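Local coordinates for protein putative Transcriptional Regulator (PDB 2IA2) that is a putative transcriptional regulator of the IclR family, probably binding DNA through a winged helix-turn-helix domain and sensing a small-molecule effector through its C-terminal domain, at residues Arg37-Val42 and Arg55-Leu60. Sequence-based numbering, arbitrary orientation.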
loop_
_atom_site.group_PDB
_atom_site.type_symbol
_atom_site.label_atom_id
_atom_site.label_comp_id
_atom_site.label_asym_id
_atom_site.label_seq_id
_atom_site.Cartn_x
_atom_site.Cartn_y
_atom_site.Cartn_z
ATOM N N ARG A 37 -16.470 -20.034 -2.972
ATOM C CA ARG A 37 -16.456 -20.954 -4.110
ATOM C C ARG A 37 -16.623 -22.402 -3.685
ATOM O O ARG A 37 -16.180 -22.771 -2.582
ATOM C CB ARG A 37 -15.141 -20.839 -4.896
ATOM C CG ARG A 37 -14.899 -19.541 -5.669
ATOM C CD ARG A 37 -13.676 -19.814 -6.510
ATOM N NE ARG A 37 -13.130 -18.713 -7.279
ATOM C CZ ARG A 37 -13.370 -18.492 -8.567
ATOM N NH1 ARG A 37 -14.244 -19.231 -9.225
ATOM N NH2 ARG A 37 -12.778 -17.483 -9.197
ATOM N N THR A 38 -17.256 -23.214 -4.542
ATOM C CA THR A 38 -17.333 -24.665 -4.283
ATOM C C THR A 38 -15.995 -25.291 -4.684
ATOM O O THR A 38 -15.200 -24.658 -5.412
ATOM C CB THR A 38 -18.396 -25.374 -5.141
ATOM O OG1 THR A 38 -18.127 -25.055 -6.511
ATOM C CG2 THR A 38 -19.826 -24.951 -4.773
ATOM N N LEU A 39 -15.745 -26.513 -4.222
ATOM C CA LEU A 39 -14.637 -27.302 -4.734
ATOM C C LEU A 39 -14.532 -27.337 -6.283
ATOM O O LEU A 39 -13.476 -27.063 -6.837
ATOM C CB LEU A 39 -14.667 -28.727 -4.147
ATOM C CG LEU A 39 -13.521 -29.677 -4.521
ATOM C CD1 LEU A 39 -12.110 -29.107 -4.206
ATOM C CD2 LEU A 39 -13.664 -31.056 -3.886
ATOM N N SER A 40 -15.614 -27.649 -6.994
ATOM C CA SER A 40 -15.536 -27.728 -8.457
ATOM C C SER A 40 -15.168 -26.356 -9.044
ATOM O O SER A 40 -14.411 -26.257 -10.034
ATOM C CB SER A 40 -16.862 -28.196 -9.072
ATOM O OG SER A 40 -17.137 -29.525 -8.668
ATOM N N ASP A 41 -15.702 -25.302 -8.440
ATOM C CA ASP A 41 -15.461 -23.965 -8.943
ATOM C C ASP A 41 -14.029 -23.497 -8.675
ATOM O O ASP A 41 -13.444 -22.808 -9.495
ATOM C CB ASP A 41 -16.481 -22.973 -8.374
ATOM C CG ASP A 41 -16.482 -21.615 -9.117
ATOM O OD1 ASP A 41 -16.585 -21.591 -10.391
ATOM O OD2 ASP A 41 -16.426 -20.560 -8.413
ATOM N N VAL A 42 -13.463 -23.880 -7.545
ATOM C CA VAL A 42 -12.053 -23.611 -7.283
ATOM C C VAL A 42 -11.187 -24.409 -8.271
ATOM O O VAL A 42 -10.184 -23.876 -8.763
ATOM C CB VAL A 42 -11.648 -24.015 -5.833
ATOM C CG1 VAL A 42 -10.157 -24.082 -5.680
ATOM C CG2 VAL A 42 -12.240 -23.069 -4.825
ATOM N N ARG A 55 -6.962 -31.170 -1.964
ATOM C CA ARG A 55 -5.740 -31.293 -1.165
ATOM C C ARG A 55 -5.247 -29.915 -0.742
ATOM O O ARG A 55 -4.907 -29.724 0.412
ATOM C CB ARG A 55 -4.628 -32.037 -1.917
ATOM C CG ARG A 55 -4.849 -33.551 -2.021
ATOM C CD ARG A 55 -3.555 -34.333 -2.516
ATOM N NE ARG A 55 -2.457 -34.402 -1.519
ATOM C CZ ARG A 55 -1.250 -33.827 -1.643
ATOM N NH1 ARG A 55 -0.923 -33.101 -2.724
ATOM N NH2 ARG A 55 -0.358 -33.985 -0.669
ATOM N N PHE A 56 -5.215 -28.965 -1.667
ATOM C CA PHE A 56 -4.743 -27.640 -1.337
ATOM C C PHE A 56 -5.714 -26.896 -0.409
ATOM O O PHE A 56 -5.294 -26.314 0.599
ATOM C CB PHE A 56 -4.428 -26.833 -2.611
ATOM C CG PHE A 56 -3.394 -27.484 -3.449
ATOM C CD1 PHE A 56 -3.745 -28.147 -4.616
ATOM C CD2 PHE A 56 -2.065 -27.523 -3.024
ATOM C CE1 PHE A 56 -2.789 -28.815 -5.362
ATOM C CE2 PHE A 56 -1.105 -28.188 -3.772
ATOM C CZ PHE A 56 -1.472 -28.851 -4.934
ATOM N N LEU A 57 -6.995 -26.927 -0.758
ATOM C CA LEU A 57 -8.025 -26.338 0.067
ATOM C C LEU A 57 -7.982 -26.911 1.478
ATOM O O LEU A 57 -8.099 -26.168 2.444
ATOM C CB LEU A 57 -9.402 -26.549 -0.527
ATOM C CG LEU A 57 -9.720 -25.619 -1.687
ATOM C CD1 LEU A 57 -10.968 -26.148 -2.412
ATOM C CD2 LEU A 57 -9.879 -24.121 -1.201
ATOM N N LEU A 58 -7.807 -28.218 1.626
ATOM C CA LEU A 58 -7.841 -28.773 2.996
ATOM C C LEU A 58 -6.599 -28.404 3.786
ATOM O O LEU A 58 -6.645 -28.259 5.001
ATOM C CB LEU A 58 -8.084 -30.285 3.011
ATOM C CG LEU A 58 -9.457 -30.757 2.498
ATOM C CD1 LEU A 58 -9.584 -32.308 2.522
ATOM C CD2 LEU A 58 -10.587 -30.080 3.281
ATOM N N THR A 59 -5.494 -28.194 3.093
ATOM C CA THR A 59 -4.291 -27.753 3.783
ATOM C C THR A 59 -4.499 -26.344 4.224
ATOM O O THR A 59 -4.259 -26.027 5.370
ATOM C CB THR A 59 -3.046 -27.917 2.902
ATOM O OG1 THR A 59 -2.943 -29.301 2.568
ATOM C CG2 THR A 59 -1.775 -27.506 3.637
ATOM N N LEU A 60 -5.011 -25.492 3.343
ATOM C CA LEU A 60 -5.302 -24.100 3.730
ATOM C C LEU A 60 -6.310 -23.947 4.857
ATOM O O LEU A 60 -6.169 -23.077 5.693
ATOM C CB LEU A 60 -5.745 -23.266 2.512
ATOM C CG LEU A 60 -4.672 -23.112 1.449
ATOM C CD1 LEU A 60 -5.267 -22.584 0.117
ATOM C CD2 LEU A 60 -3.555 -22.199 1.950
#
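Leu57 meets Leu39 and Val42 through a single methyl, CD1. Traced outward, its CB points at the segment Arg37-Val42 yet finds no side chain there within 4.2 Å. Leu57 CG, the next atom, swings opposite the carbonyl carbon (chi1 -77°) and lies 4.3 Å from Val42 CG1. From CG the two branches part. Leu57 CD1 continues the chain, opposite CA (chi2 166°), and stands 3.6 Å from Leu39 CD1, the closest approach of the contact. The same methyl, Leu57 CD1, lies 4.0 Å from Val42 CG1, and Val42 CB and CG2 are scarcely farther, so it faces the valine fork rather than one prong. The contacts to Leu39 CD1 and Val42 CG1 leave Leu57 CD1 in roughly perpendicular directions. The second branch, Leu57 CD2, stays 4.5 Å from Val42 CG1. Leu39 reaches obliquely across the leucine, whereas Val42 meets it tip to tip.

Residues 39-46 and 50-63 form the two helices of the helix-turn-helix, the latter probably the DNA-recognition helix, and these three buried side chains pack between them. Phe73 from strand 72-75 touches both leucines, and Val26 from helix 18-28 packs on Leu57, tying this apolar cluster to the rest of the DNA-binding domain.

No hydrogen bond crosses the contact; the polar bonds lie instead within Arg37-Val42, at the start of helix 39-46. Thr38 is its N-cap: Thr38 OG1 accepts from Asp41 N at 3.1 Å, with an N-H...O angle of 151°. Asp41 OD2 is gripped by Arg37 NH1 at 2.7 Å in a salt bridge, the nitrogen approaching from above the carboxylate plane, while Arg37 NH2 bonds Cys29 O.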